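Local coordinates for protein acetyltransferase, GNAT family (Streptococcus pneumoniae, PDB 2I79) that binds acetyl coenzyme A and, as a GNAT-family acetyltransferase, probably transfers its acetyl group to an amino group of an acceptor, possibly glutamate, at residues F21-L34 with D89-N101. Sequence-based numbering, arbitrary orientation.
With ACO (acetyl coenzyme *a), chain G.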
# COMPACT_ATOMS: atom_id res chain seq x y z
N PHE A 21 -18.14 6.33 13.69
CA PHE A 21 -17.48 5.18 14.29
C PHE A 21 -15.97 5.22 14.08
O PHE A 21 -15.18 4.91 14.99
CB PHE A 21 -18.06 3.89 13.72
CG PHE A 21 -17.34 2.67 14.18
CD1 PHE A 21 -17.46 2.22 15.50
CD2 PHE A 21 -16.49 1.99 13.32
CE1 PHE A 21 -16.77 1.13 15.93
CE2 PHE A 21 -15.79 0.89 13.77
CZ PHE A 21 -15.94 0.46 15.07
N LEU A 22 -15.53 5.60 12.88
CA LEU A 22 -14.10 5.56 12.60
C LEU A 22 -13.39 6.66 13.37
O LEU A 22 -12.30 6.47 13.84
CB LEU A 22 -13.82 5.62 11.11
CG LEU A 22 -14.15 4.32 10.36
CD1 LEU A 22 -14.37 4.58 8.87
CD2 LEU A 22 -13.05 3.25 10.59
N ASN A 23 -14.05 7.79 13.54
CA ASN A 23 -13.52 8.87 14.39
C ASN A 23 -13.44 8.43 15.85
O ASN A 23 -12.46 8.74 16.55
CB ASN A 23 -14.37 10.13 14.26
CG ASN A 23 -14.05 10.93 13.02
OD1 ASN A 23 -14.93 11.60 12.41
ND2 ASN A 23 -12.80 10.90 12.63
N ARG A 24 -14.43 7.68 16.29
CA ARG A 24 -14.41 7.15 17.66
C ARG A 24 -13.21 6.23 17.88
O ARG A 24 -12.43 6.47 18.77
CB ARG A 24 -15.71 6.42 18.03
CG ARG A 24 -15.65 5.71 19.38
CD ARG A 24 -17.02 5.24 19.88
NE ARG A 24 -17.50 3.98 19.27
CZ ARG A 24 -17.59 2.77 19.86
NH1 ARG A 24 -17.24 2.52 21.13
NH2 ARG A 24 -18.07 1.76 19.15
N VAL A 25 -13.05 5.21 17.05
CA VAL A 25 -11.98 4.23 17.26
C VAL A 25 -10.58 4.82 17.02
O VAL A 25 -9.61 4.38 17.59
CB VAL A 25 -12.21 2.93 16.43
CG1 VAL A 25 -13.49 2.27 16.86
CG2 VAL A 25 -12.21 3.23 14.92
N SER A 26 -10.48 5.84 16.20
CA SER A 26 -9.17 6.48 15.93
C SER A 26 -8.54 7.11 17.23
O SER A 26 -7.32 7.34 17.29
CB SER A 26 -9.31 7.50 14.79
OG SER A 26 -9.86 8.66 15.30
N LEU A 27 -9.40 7.33 18.24
CA LEU A 27 -9.05 7.93 19.51
C LEU A 27 -8.84 6.89 20.62
O LEU A 27 -8.33 7.23 21.70
CB LEU A 27 -10.21 8.82 19.97
CG LEU A 27 -10.57 10.00 19.08
CD1 LEU A 27 -11.83 10.62 19.61
CD2 LEU A 27 -9.44 11.01 19.05
N GLU A 28 -9.22 5.64 20.36
CA GLU A 28 -9.17 4.58 21.37
C GLU A 28 -7.79 3.93 21.45
O GLU A 28 -7.38 3.54 22.53
CB GLU A 28 -10.22 3.51 21.08
CG GLU A 28 -11.61 4.03 21.28
CD GLU A 28 -12.69 2.99 21.01
OE1 GLU A 28 -12.41 1.95 20.39
OE2 GLU A 28 -13.85 3.25 21.41
N THR A 29 -7.08 3.79 20.33
CA THR A 29 -5.75 3.19 20.35
C THR A 29 -4.86 3.90 19.39
O THR A 29 -5.34 4.68 18.50
CB THR A 29 -5.76 1.68 19.94
OG1 THR A 29 -5.88 1.56 18.53
CG2 THR A 29 -6.90 0.87 20.61
N ASP A 30 -3.57 3.62 19.48
CA ASP A 30 -2.64 4.00 18.41
C ASP A 30 -2.05 2.76 17.69
O ASP A 30 -0.93 2.79 17.19
CB ASP A 30 -1.55 4.96 18.96
CG ASP A 30 -0.82 4.40 20.17
OD1 ASP A 30 -1.15 3.28 20.63
OD2 ASP A 30 0.11 5.10 20.64
N PHE A 31 -2.86 1.70 17.59
CA PHE A 31 -2.47 0.44 16.97
C PHE A 31 -2.57 0.44 15.43
O PHE A 31 -2.01 -0.46 14.76
CB PHE A 31 -3.32 -0.73 17.51
CG PHE A 31 -2.94 -1.18 18.89
CD1 PHE A 31 -1.61 -1.31 19.28
CD2 PHE A 31 -3.92 -1.54 19.79
CE1 PHE A 31 -1.28 -1.77 20.58
CE2 PHE A 31 -3.61 -1.98 21.07
CZ PHE A 31 -2.29 -2.10 21.47
N THR A 32 -3.26 1.43 14.87
CA THR A 32 -3.38 1.55 13.42
C THR A 32 -2.98 2.94 12.97
O THR A 32 -2.59 3.77 13.78
CB THR A 32 -4.82 1.23 12.96
OG1 THR A 32 -5.69 2.34 13.22
CG2 THR A 32 -5.32 -0.05 13.67
N SER A 33 -3.05 3.20 11.68
CA SER A 33 -2.60 4.48 11.14
C SER A 33 -3.58 5.62 11.49
O SER A 33 -3.21 6.80 11.43
CB SER A 33 -2.38 4.37 9.64
OG SER A 33 -3.62 4.03 9.03
N LEU A 34 -4.80 5.24 11.87
CA LEU A 34 -5.74 6.17 12.53
C LEU A 34 -5.11 6.80 13.76
O LEU A 34 -4.49 6.11 14.59
CB LEU A 34 -7.02 5.45 12.93
CG LEU A 34 -7.96 4.89 11.83
CD1 LEU A 34 -9.13 4.14 12.50
CD2 LEU A 34 -8.47 5.98 10.89
N ASP A 89 -6.03 -6.16 0.72
CA ASP A 89 -5.43 -5.61 1.94
C ASP A 89 -6.53 -5.50 2.96
O ASP A 89 -7.55 -4.83 2.72
CB ASP A 89 -4.85 -4.23 1.63
CG ASP A 89 -3.70 -4.31 0.62
OD1 ASP A 89 -2.68 -4.93 0.97
OD2 ASP A 89 -3.83 -3.78 -0.52
N LEU A 90 -6.32 -6.16 4.10
CA LEU A 90 -7.34 -6.26 5.13
C LEU A 90 -7.13 -5.20 6.23
O LEU A 90 -5.99 -4.87 6.60
CB LEU A 90 -7.35 -7.71 5.70
CG LEU A 90 -8.54 -8.35 6.44
CD1 LEU A 90 -9.80 -8.52 5.63
CD2 LEU A 90 -8.11 -9.75 6.90
N PHE A 91 -8.25 -4.64 6.71
CA PHE A 91 -8.30 -3.73 7.86
C PHE A 91 -9.53 -4.08 8.72
O PHE A 91 -10.64 -4.14 8.18
CB PHE A 91 -8.42 -2.29 7.38
CG PHE A 91 -8.58 -1.28 8.48
CD1 PHE A 91 -7.49 -0.93 9.28
CD2 PHE A 91 -9.81 -0.70 8.74
CE1 PHE A 91 -7.64 0.01 10.31
CE2 PHE A 91 -9.96 0.24 9.76
CZ PHE A 91 -8.87 0.59 10.55
N ILE A 92 -9.33 -4.30 10.03
CA ILE A 92 -10.43 -4.51 10.99
C ILE A 92 -10.27 -3.63 12.23
O ILE A 92 -9.18 -3.50 12.79
CB ILE A 92 -10.53 -6.00 11.47
CG1 ILE A 92 -10.58 -6.95 10.27
CG2 ILE A 92 -11.79 -6.26 12.38
CD1 ILE A 92 -10.69 -8.44 10.66
N VAL A 93 -11.36 -3.03 12.70
CA VAL A 93 -11.32 -2.35 13.98
C VAL A 93 -12.66 -2.52 14.67
O VAL A 93 -13.70 -2.49 14.01
CB VAL A 93 -10.93 -0.86 13.85
CG1 VAL A 93 -11.87 -0.13 12.88
CG2 VAL A 93 -10.91 -0.20 15.21
N ILE A 94 -12.58 -2.77 15.99
CA ILE A 94 -13.75 -2.96 16.87
C ILE A 94 -13.68 -1.87 17.94
O ILE A 94 -12.58 -1.49 18.37
CB ILE A 94 -13.76 -4.37 17.52
CG1 ILE A 94 -13.76 -5.48 16.45
CG2 ILE A 94 -14.97 -4.57 18.44
CD1 ILE A 94 -15.03 -5.54 15.58
N GLY A 95 -14.84 -1.31 18.31
CA GLY A 95 -14.90 -0.40 19.44
C GLY A 95 -14.37 -1.08 20.69
O GLY A 95 -14.67 -2.25 20.94
N LYS A 96 -13.54 -0.36 21.44
CA LYS A 96 -12.81 -0.90 22.56
C LYS A 96 -13.78 -1.52 23.56
O LYS A 96 -13.59 -2.64 24.01
CB LYS A 96 -11.99 0.21 23.23
CG LYS A 96 -10.99 -0.29 24.28
CD LYS A 96 -9.97 0.80 24.68
CE LYS A 96 -9.15 0.34 25.89
NZ LYS A 96 -7.91 1.15 26.19
N ARG A 97 -14.86 -0.79 23.83
CA ARG A 97 -15.93 -1.25 24.70
C ARG A 97 -16.41 -2.70 24.40
O ARG A 97 -16.90 -3.37 25.30
CB ARG A 97 -17.12 -0.26 24.61
CG ARG A 97 -17.95 -0.14 25.88
CD ARG A 97 -18.26 1.37 26.24
NE ARG A 97 -17.02 2.15 26.49
CZ ARG A 97 -16.53 3.14 25.73
NH1 ARG A 97 -17.17 3.57 24.62
NH2 ARG A 97 -15.39 3.74 26.09
N TYR A 98 -16.24 -3.18 23.15
CA TYR A 98 -16.73 -4.52 22.75
C TYR A 98 -15.66 -5.58 22.48
O TYR A 98 -15.96 -6.68 21.97
CB TYR A 98 -17.56 -4.43 21.48
CG TYR A 98 -18.62 -3.34 21.44
CD1 TYR A 98 -18.38 -2.16 20.76
CD2 TYR A 98 -19.88 -3.53 22.04
CE1 TYR A 98 -19.35 -1.17 20.69
CE2 TYR A 98 -20.87 -2.55 21.95
CZ TYR A 98 -20.59 -1.37 21.27
OH TYR A 98 -21.52 -0.37 21.16
N TRP A 99 -14.41 -5.27 22.80
CA TRP A 99 -13.34 -6.22 22.62
C TRP A 99 -13.54 -7.52 23.42
O TRP A 99 -14.26 -7.55 24.46
CB TRP A 99 -12.02 -5.61 23.04
CG TRP A 99 -11.48 -4.54 22.15
CD1 TRP A 99 -11.97 -4.12 20.92
CD2 TRP A 99 -10.30 -3.77 22.39
NE1 TRP A 99 -11.16 -3.13 20.41
CE2 TRP A 99 -10.13 -2.90 21.29
CE3 TRP A 99 -9.37 -3.74 23.44
CZ2 TRP A 99 -9.07 -1.99 21.21
CZ3 TRP A 99 -8.31 -2.84 23.36
CH2 TRP A 99 -8.17 -1.97 22.26
N ASN A 100 -12.92 -8.58 22.92
CA ASN A 100 -12.87 -9.89 23.55
C ASN A 100 -14.22 -10.51 23.85
O ASN A 100 -14.42 -11.09 24.92
CB ASN A 100 -12.05 -9.81 24.82
CG ASN A 100 -10.71 -9.23 24.58
OD1 ASN A 100 -10.35 -8.19 25.15
ND2 ASN A 100 -9.97 -9.85 23.68
N ASN A 101 -15.13 -10.35 22.90
CA ASN A 101 -16.42 -11.01 22.93
C ASN A 101 -16.65 -11.85 21.68
O ASN A 101 -17.75 -12.40 21.50
CB ASN A 101 -17.52 -9.96 23.08
CG ASN A 101 -17.59 -9.40 24.47
OD1 ASN A 101 -17.92 -10.11 25.42
ND2 ASN A 101 -17.26 -8.13 24.63
N1A ACO G . -2.52 -10.98 23.71
C2A ACO G . -2.97 -12.09 23.08
N3A ACO G . -4.28 -12.31 22.85
C4A ACO G . -5.21 -11.43 23.24
C5A ACO G . -4.81 -10.20 23.91
C6A ACO G . -3.37 -10.01 24.13
N6A ACO G . -2.92 -8.90 24.75
N7A ACO G . -5.92 -9.52 24.19
C8A ACO G . -6.96 -10.26 23.71
N9A ACO G . -6.53 -11.40 23.15
C1B ACO G . -7.26 -12.52 22.48
C2B ACO G . -8.58 -13.00 23.06
O2B ACO G . -8.40 -13.98 24.08
C3B ACO G . -9.21 -13.61 21.83
O3B ACO G . -8.64 -14.86 21.46
P3B ACO G . -9.37 -16.27 21.65
O7A ACO G . -9.21 -16.33 23.16
O8A ACO G . -8.58 -17.29 20.86
O9A ACO G . -10.77 -16.11 21.12
C4B ACO G . -8.76 -12.68 20.72
O4B ACO G . -7.52 -12.14 21.13
C5B ACO G . -9.81 -11.60 20.47
O5B ACO G . -10.75 -12.18 19.56
P1A ACO G . -12.15 -11.42 19.31
O1A ACO G . -12.78 -11.06 20.63
O2A ACO G . -12.88 -12.24 18.28
O3A ACO G . -11.59 -10.01 18.73
P2A ACO G . -11.99 -8.49 19.17
O4A ACO G . -11.41 -8.01 20.50
O5A ACO G . -13.48 -8.40 18.91
O6A ACO G . -11.17 -7.76 17.97
CBP ACO G . -9.20 -6.39 17.47
CCP ACO G . -9.74 -7.71 17.98
CDP ACO G . -7.67 -6.51 17.41
CEP ACO G . -9.81 -6.12 16.09
CAP ACO G . -9.59 -5.27 18.44
OAP ACO G . -8.94 -5.43 19.72
C9P ACO G . -9.28 -3.90 17.86
O9P ACO G . -10.07 -3.37 17.10
N8P ACO G . -8.14 -3.32 18.22
C7P ACO G . -7.70 -1.99 17.80
C6P ACO G . -7.50 -1.85 16.29
C5P ACO G . -6.55 -2.89 15.77
O5P ACO G . -5.47 -3.03 16.30
N4P ACO G . -6.97 -3.63 14.74
C3P ACO G . -6.17 -4.67 14.12
C2P ACO G . -5.02 -4.13 13.28
S1P ACO G . -5.66 -3.22 11.91
C ACO G . -5.74 -4.11 10.56
O ACO G . -6.55 -5.01 10.66
CH3 ACO G . -4.86 -3.77 9.37
O HOH W 1 -10.72 0.52 19.04
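Val-25 and Val-93 meet tip to tip where helix 21-26 crosses strand 89-94 at 79°, with Val-25 CB only 3.6 Å from Val-93 CG2. The other branch, Val-93 CG1, faces Leu-22 CD2 and the Phe-21 ring. That ring turns its edge to the strand end, CZ lying 3.9 Å from Gly-95 N. Back along the strand, two residues before Val-93, Phe-91, its CG anti to the backbone N (chi1 176°), extends its ring so that Leu-22, Thr-32 and Leu-34 all touch the rim.

Past Gly-95 the contact becomes polar. Glu-28, extended beyond CG, takes the Lys-96 N-H on OE1 (2.8 Å) from above the carboxylate plane, and a water bridges the same OE1 to Ile-94 O. Ile-94 O also accepts from Trp-99 NE1 (3.0 Å), a bond that helps fix the indole; Thr-29 CG2 abuts the indole edge, and the cofactor's OAP lies over one face. Nearby, the Arg-24 guanidinium stands nearly perpendicular to the Tyr-98 ring, NH2 3.5 Å from CE1 at its edge.

Strand 87-94 carries the cofactor in the usual GNAT manner: Ile-92 N binds the acetyl oxygen O (2.9 Å), while Ile-92 O and Ile-94 N hold the pantetheine arm. Arg-83 of the second subunit hydrogen-bonds Thr-32 O. Strand 69-77 pairs antiparallel with one edge of strand 87-94 and strand 123-129 parallel with the other, and helix 103-117 packs against Ile-92 and Ile-94.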